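Local coordinates for isomaltodextranase (PDB 5AWO), which hydrolyses the alpha-1,6-glucosidic linkages of dextran-like polysaccharides, releasing successive isomaltose units from the non-reducing ends of the chains, at residues T517-Y528 / T579-T590. Residues are numbered along the deposited sequence; the frame is centred on the assembly and turned at random.
Sequences TFAVQVPHRGSY and TITLDAGLNLVT
Two antiparallel strand pairs at one end of the beta-sandwich carbohydrate-binding module meet here: 517-522 with 585-590 in one sheet, 526-528 with 579-582 in the other, so the two segments turn from one sheet to the other side by side. In the first pair, V520 N reaches N587 O at 2.8 Å, and F518 and V589 bond in both directions. The hydroxyls of T517 and T590 share a hydrogen bond, OG1 to OG1 2.7 Å, which suits threonines on strands that bring their side chains together.

Between the sheets lie branched and aromatic residues. V520 CG2 touches V589 CG2 at 3.9 Å and also approaches L582 CD1. Y528 sets CD1 3.4 Å from L582 CB, while V522 CG1 lies over one face of the ring, offset toward its rim. L608 of strand 601-609 also packs on L582. Buried N587 binds back to its own turn, its OD1 taking D583 N at 3.1 Å.

The Q521 side chain bends at chi2 (88°), laying its amide along G585, with NE2 3.2 Å from G585 CA; a side chain at G585 would crowd this amide, and its backbone angles would in any case press a CB against the preceding carbonyl. Replacing Q521 by an alanine is likely to uncover the G585 backbone and the CB of L586. Between R525 and D583, a water accepts from R525 NH2 at 2.8 Å and donates to D583 OD2.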
ATOM      1  N   THR A 517      13.039   6.050  -4.819  1.00 18.09           N
ATOM      2  CA  THR A 517      13.545   5.043  -3.898  1.00 17.74           C
ATOM      3  C   THR A 517      13.599   3.677  -4.557  1.00 18.08           C
ATOM      4  O   THR A 517      12.610   3.213  -5.165  1.00 18.42           O
ATOM      5  CB  THR A 517      12.702   4.964  -2.604  1.00 18.07           C
ATOM      6  OG1 THR A 517      12.769   6.231  -1.918  1.00 18.12           O
ATOM      7  CG2 THR A 517      13.138   3.864  -1.687  1.00 18.08           C
ATOM      8  N   PHE A 518      14.748   3.033  -4.401  1.00 18.57           N
ATOM      9  CA  PHE A 518      15.030   1.689  -4.906  1.00 18.50           C
ATOM     10  C   PHE A 518      15.305   0.778  -3.730  1.00 19.82           C
ATOM     11  O   PHE A 518      16.003   1.158  -2.780  1.00 20.81           O
ATOM     12  CB  PHE A 518      16.287   1.671  -5.794  1.00 18.74           C
ATOM     13  CG  PHE A 518      16.225   2.580  -6.978  1.00 18.83           C
ATOM     14  CD1 PHE A 518      15.746   2.130  -8.202  1.00 20.26           C
ATOM     15  CD2 PHE A 518      16.710   3.881  -6.890  1.00 21.69           C
ATOM     16  CE1 PHE A 518      15.721   2.949  -9.308  1.00 20.35           C
ATOM     17  CE2 PHE A 518      16.680   4.709  -7.987  1.00 20.58           C
ATOM     18  CZ  PHE A 518      16.189   4.257  -9.202  1.00 21.69           C
ATOM     19  N   ALA A 519      14.800  -0.451  -3.789  1.00 19.27           N
ATOM     20  CA  ALA A 519      15.185  -1.470  -2.849  1.00 19.60           C
ATOM     21  C   ALA A 519      16.234  -2.344  -3.484  1.00 19.89           C
ATOM     22  O   ALA A 519      16.053  -2.829  -4.581  1.00 19.60           O
ATOM     23  CB  ALA A 519      13.990  -2.317  -2.454  1.00 19.76           C
ATOM     24  N   VAL A 520      17.332  -2.564  -2.769  1.00 22.12           N
ATOM     25  CA  VAL A 520      18.435  -3.346  -3.308  1.00 23.55           C
ATOM     26  C   VAL A 520      18.875  -4.361  -2.255  1.00 25.55           C
ATOM     27  O   VAL A 520      18.921  -4.054  -1.070  1.00 27.88           O
ATOM     28  CB  VAL A 520      19.634  -2.448  -3.738  1.00 23.79           C
ATOM     29  CG1 VAL A 520      19.190  -1.323  -4.649  1.00 23.75           C
ATOM     30  CG2 VAL A 520      20.358  -1.885  -2.541  1.00 25.96           C
ATOM     31  N   GLN A 521      19.184  -5.570  -2.711  1.00 26.86           N
ATOM     32  CA  GLN A 521      19.634  -6.651  -1.834  1.00 29.12           C
ATOM     33  C   GLN A 521      21.086  -6.986  -2.214  1.00 30.86           C
ATOM     34  O   GLN A 521      21.381  -7.174  -3.393  1.00 30.73           O
ATOM     35  CB  GLN A 521      18.724  -7.872  -1.998  1.00 29.31           C
ATOM     36  CG  GLN A 521      18.818  -8.920  -0.889  1.00 30.56           C
ATOM     37  CD  GLN A 521      17.894  -8.667   0.298  1.00 31.70           C
ATOM     38  OE1 GLN A 521      17.078  -7.755   0.277  1.00 32.44           O
ATOM     39  NE2 GLN A 521      18.038  -9.472   1.347  1.00 32.74           N
ATOM     40  N   VAL A 522      21.976  -6.987  -1.218  1.00 35.00           N
ATOM     41  CA  VAL A 522      23.395  -7.379  -1.407  1.00 37.17           C
ATOM     42  C   VAL A 522      23.827  -8.388  -0.332  1.00 35.96           C
ATOM     43  O   VAL A 522      23.205  -8.482   0.716  1.00 36.67           O
ATOM     44  CB  VAL A 522      24.371  -6.167  -1.383  1.00 38.71           C
ATOM     45  CG1 VAL A 522      24.198  -5.300  -2.619  1.00 39.04           C
ATOM     46  CG2 VAL A 522      24.194  -5.352  -0.125  1.00 39.37           C
ATOM     47  N   PRO A 523      24.918  -9.137  -0.585  1.00 42.00           N
ATOM     48  CA  PRO A 523      25.351 -10.227   0.325  1.00 41.57           C
ATOM     49  C   PRO A 523      26.106  -9.909   1.640  1.00 40.43           C
ATOM     50  O   PRO A 523      26.068 -10.749   2.531  1.00 40.03           O
ATOM     51  CB  PRO A 523      26.219 -11.114  -0.577  1.00 42.42           C
ATOM     52  CG  PRO A 523      26.650 -10.241  -1.699  1.00 42.70           C
ATOM     53  CD  PRO A 523      25.552  -9.241  -1.907  1.00 40.89           C
ATOM     54  N   HIS A 524      26.746  -8.740   1.788  1.00 39.18           N
ATOM     55  CA  HIS A 524      27.537  -8.421   3.007  1.00 38.12           C
ATOM     56  C   HIS A 524      27.602  -6.913   3.315  1.00 35.10           C
ATOM     57  O   HIS A 524      27.343  -6.094   2.449  1.00 36.94           O
ATOM     58  CB  HIS A 524      28.955  -8.976   2.874  1.00 38.43           C
ATOM     59  CG  HIS A 524      29.666  -8.479   1.660  1.00 39.00           C
ATOM     60  ND1 HIS A 524      29.684  -9.181   0.479  1.00 38.58           N
ATOM     61  CD2 HIS A 524      30.332  -7.324   1.425  1.00 39.63           C
ATOM     62  CE1 HIS A 524      30.352  -8.493  -0.430  1.00 39.26           C
ATOM     63  NE2 HIS A 524      30.753  -7.359   0.117  1.00 39.29           N
ATOM     64  N   ARG A 525      27.905  -6.549   4.561  1.00 32.37           N
ATOM     65  CA  ARG A 525      28.109  -5.139   4.916  1.00 31.97           C
ATOM     66  C   ARG A 525      29.360  -4.594   4.241  1.00 32.27           C
ATOM     67  O   ARG A 525      30.410  -5.248   4.276  1.00 34.88           O
ATOM     68  CB  ARG A 525      28.236  -4.967   6.436  1.00 31.54           C
ATOM     69  CG  ARG A 525      28.514  -3.532   6.887  1.00 33.59           C
ATOM     70  CD  ARG A 525      28.218  -3.351   8.371  1.00 34.92           C
ATOM     71  NE  ARG A 525      27.997  -1.962   8.797  1.00 33.74           N
ATOM     72  CZ  ARG A 525      28.647  -1.358   9.802  1.00 33.19           C
ATOM     73  NH1 ARG A 525      29.550  -2.015  10.519  1.00 32.01           N
ATOM     74  NH2 ARG A 525      28.371  -0.093  10.108  1.00 31.89           N
ATOM     75  N   GLY A 526      29.257  -3.415   3.622  1.00 33.21           N
ATOM     76  CA  GLY A 526      30.423  -2.803   2.951  1.00 35.43           C
ATOM     77  C   GLY A 526      30.150  -1.821   1.824  1.00 38.51           C
ATOM     78  O   GLY A 526      29.054  -1.264   1.723  1.00 36.07           O
ATOM     79  N   SER A 527      31.175  -1.614   0.985  1.00 39.57           N
ATOM     80  CA  SER A 527      31.169  -0.643  -0.124  1.00 41.10           C
ATOM     81  C   SER A 527      30.895  -1.314  -1.462  1.00 39.12           C
ATOM     82  O   SER A 527      31.442  -2.381  -1.733  1.00 40.76           O
ATOM     83  CB  SER A 527      32.527   0.083  -0.199  1.00 42.00           C
ATOM     84  OG  SER A 527      32.697   0.770  -1.440  1.00 40.72           O
ATOM     85  N   TYR A 528      30.041  -0.695  -2.292  1.00 38.63           N
ATOM     86  CA  TYR A 528      29.694  -1.230  -3.623  1.00 34.84           C
ATOM     87  C   TYR A 528      29.704  -0.123  -4.699  1.00 34.32           C
ATOM     88  O   TYR A 528      29.432   1.043  -4.396  1.00 37.58           O
ATOM     89  CB  TYR A 528      28.295  -1.918  -3.590  1.00 33.86           C
ATOM     90  CG  TYR A 528      28.137  -3.080  -2.609  1.00 29.62           C
ATOM     91  CD1 TYR A 528      27.944  -2.852  -1.267  1.00 32.05           C
ATOM     92  CD2 TYR A 528      28.159  -4.414  -3.036  1.00 31.70           C
ATOM     93  CE1 TYR A 528      27.790  -3.892  -0.372  1.00 30.06           C
ATOM     94  CE2 TYR A 528      28.011  -5.474  -2.146  1.00 27.73           C
ATOM     95  CZ  TYR A 528      27.826  -5.205  -0.799  1.00 29.64           C
ATOM     96  OH  TYR A 528      27.666  -6.220   0.150  1.00 29.88           O
ATOM     97  N   THR A 579      30.271   5.441  -5.553  1.00 33.55           N
ATOM     98  CA  THR A 579      30.522   4.397  -4.596  1.00 35.46           C
ATOM     99  C   THR A 579      29.515   4.590  -3.488  1.00 34.60           C
ATOM    100  O   THR A 579      29.351   5.691  -2.967  1.00 35.30           O
ATOM    101  CB  THR A 579      31.941   4.525  -4.000  1.00 37.62           C
ATOM    102  OG1 THR A 579      32.898   4.179  -4.994  1.00 40.88           O
ATOM    103  CG2 THR A 579      32.122   3.606  -2.793  1.00 38.80           C
ATOM    104  N   ILE A 580      28.862   3.506  -3.103  1.00 33.42           N
ATOM    105  CA  ILE A 580      27.859   3.564  -2.067  1.00 32.34           C
ATOM    106  C   ILE A 580      28.128   2.424  -1.095  1.00 31.47           C
ATOM    107  O   ILE A 580      28.440   1.310  -1.520  1.00 34.10           O
ATOM    108  CB  ILE A 580      26.445   3.516  -2.702  1.00 30.90           C
ATOM    109  CG1 ILE A 580      25.376   3.879  -1.679  1.00 30.29           C
ATOM    110  CG2 ILE A 580      26.175   2.158  -3.340  1.00 31.12           C
ATOM    111  CD1 ILE A 580      24.017   4.135  -2.310  1.00 29.46           C
ATOM    112  N   THR A 581      28.073   2.707   0.198  1.00 32.45           N
ATOM    113  CA  THR A 581      28.223   1.671   1.203  1.00 34.07           C
ATOM    114  C   THR A 581      26.853   1.029   1.414  1.00 34.79           C
ATOM    115  O   THR A 581      25.966   1.682   1.958  1.00 38.04           O
ATOM    116  CB  THR A 581      28.875   2.187   2.524  1.00 35.94           C
ATOM    117  OG1 THR A 581      28.153   3.295   3.100  1.00 39.10           O
ATOM    118  CG2 THR A 581      30.305   2.651   2.235  1.00 35.27           C
ATOM    119  N   LEU A 582      26.702  -0.217   0.934  1.00 32.55           N
ATOM    120  CA  LEU A 582      25.479  -1.047   1.140  1.00 31.55           C
ATOM    121  C   LEU A 582      25.775  -2.185   2.112  1.00 30.73           C
ATOM    122  O   LEU A 582      26.889  -2.727   2.141  1.00 30.16           O
ATOM    123  CB  LEU A 582      24.962  -1.630  -0.186  1.00 33.33           C
ATOM    124  CG  LEU A 582      24.736  -0.675  -1.344  1.00 33.32           C
ATOM    125  CD1 LEU A 582      24.446  -1.443  -2.619  1.00 35.07           C
ATOM    126  CD2 LEU A 582      23.628   0.324  -1.034  1.00 34.12           C
ATOM    127  N   ASP A 583      24.785  -2.550   2.925  1.00 29.27           N
ATOM    128  CA  ASP A 583      24.935  -3.617   3.905  1.00 29.68           C
ATOM    129  C   ASP A 583      24.354  -4.900   3.319  1.00 31.40           C
ATOM    130  O   ASP A 583      23.652  -4.849   2.315  1.00 31.66           O
ATOM    131  CB  ASP A 583      24.274  -3.244   5.257  1.00 27.90           C
ATOM    132  CG  ASP A 583      25.129  -2.289   6.119  1.00 31.48           C
ATOM    133  OD1 ASP A 583      26.299  -2.059   5.770  1.00 30.48           O
ATOM    134  OD2 ASP A 583      24.659  -1.770   7.189  1.00 28.24           O
ATOM    135  N   ALA A 584      24.700  -6.048   3.906  1.00 31.19           N
ATOM    136  CA  ALA A 584      24.172  -7.331   3.461  1.00 32.06           C
ATOM    137  C   ALA A 584      22.654  -7.278   3.583  1.00 29.92           C
ATOM    138  O   ALA A 584      22.145  -6.821   4.581  1.00 28.89           O
ATOM    139  CB  ALA A 584      24.688  -8.471   4.324  1.00 32.77           C
ATOM    140  N   GLY A 585      21.966  -7.768   2.573  1.00 32.05           N
ATOM    141  CA  GLY A 585      20.519  -7.859   2.618  1.00 29.91           C
ATOM    142  C   GLY A 585      19.930  -6.578   2.096  1.00 27.31           C
ATOM    143  O   GLY A 585      20.455  -6.006   1.155  1.00 27.08           O
ATOM    144  N   LEU A 586      18.847  -6.133   2.733  1.00 27.73           N
ATOM    145  CA  LEU A 586      17.975  -5.118   2.157  1.00 25.74           C
ATOM    146  C   LEU A 586      18.454  -3.710   2.475  1.00 24.19           C
ATOM    147  O   LEU A 586      18.600  -3.353   3.637  1.00 24.88           O
ATOM    148  CB  LEU A 586      16.545  -5.280   2.692  1.00 24.30           C
ATOM    149  CG  LEU A 586      15.527  -4.221   2.223  1.00 23.19           C
ATOM    150  CD1 LEU A 586      15.293  -4.231   0.716  1.00 21.64           C
ATOM    151  CD2 LEU A 586      14.221  -4.442   2.974  1.00 22.95           C
ATOM    152  N   ASN A 587      18.624  -2.921   1.423  1.00 23.05           N
ATOM    153  CA  ASN A 587      18.930  -1.507   1.557  1.00 24.64           C
ATOM    154  C   ASN A 587      17.927  -0.719   0.743  1.00 21.92           C
ATOM    155  O   ASN A 587      17.550  -1.145  -0.356  1.00 21.66           O
ATOM    156  CB  ASN A 587      20.349  -1.193   1.027  1.00 27.58           C
ATOM    157  CG  ASN A 587      21.433  -1.912   1.800  1.00 30.68           C
ATOM    158  OD1 ASN A 587      21.951  -1.400   2.815  1.00 32.31           O
ATOM    159  ND2 ASN A 587      21.748  -3.124   1.359  1.00 30.22           N
ATOM    160  N   LEU A 588      17.532   0.440   1.255  1.00 21.60           N
ATOM    161  CA  LEU A 588      16.760   1.393   0.476  1.00 20.35           C
ATOM    162  C   LEU A 588      17.682   2.500  -0.002  1.00 19.94           C
ATOM    163  O   LEU A 588      18.264   3.217   0.834  1.00 22.00           O
ATOM    164  CB  LEU A 588      15.610   1.975   1.297  1.00 19.30           C
ATOM    165  CG  LEU A 588      14.459   1.027   1.675  1.00 19.56           C
ATOM    166  CD1 LEU A 588      13.895   0.332   0.440  1.00 19.52           C
ATOM    167  CD2 LEU A 588      14.836  -0.006   2.719  1.00 20.57           C
ATOM    168  N   VAL A 589      17.838   2.616  -1.309  1.00 20.49           N
ATOM    169  CA  VAL A 589      18.695   3.639  -1.904  1.00 21.39           C
ATOM    170  C   VAL A 589      17.763   4.685  -2.467  1.00 22.39           C
ATOM    171  O   VAL A 589      16.991   4.408  -3.401  1.00 21.74           O
ATOM    172  CB  VAL A 589      19.623   3.047  -2.988  1.00 23.30           C
ATOM    173  CG1 VAL A 589      20.458   4.141  -3.639  1.00 24.30           C
ATOM    174  CG2 VAL A 589      20.537   1.989  -2.382  1.00 23.29           C
ATOM    175  N   THR A 590      17.816   5.875  -1.879  1.00 20.26           N
ATOM    176  CA  THR A 590      16.978   6.997  -2.249  1.00 21.11           C
ATOM    177  C   THR A 590      17.824   8.130  -2.821  1.00 23.41           C
ATOM    178  O   THR A 590      18.830   8.532  -2.211  1.00 25.69           O
ATOM    179  CB  THR A 590      16.134   7.455  -1.048  1.00 21.50           C
ATOM    180  OG1 THR A 590      15.227   6.382  -0.701  1.00 21.41           O
ATOM    181  CG2 THR A 590      15.337   8.714  -1.327  1.00 20.31           C
TER
HETATM  182  O   HOH W   1      26.104   0.578   8.586  1.00 28.83           O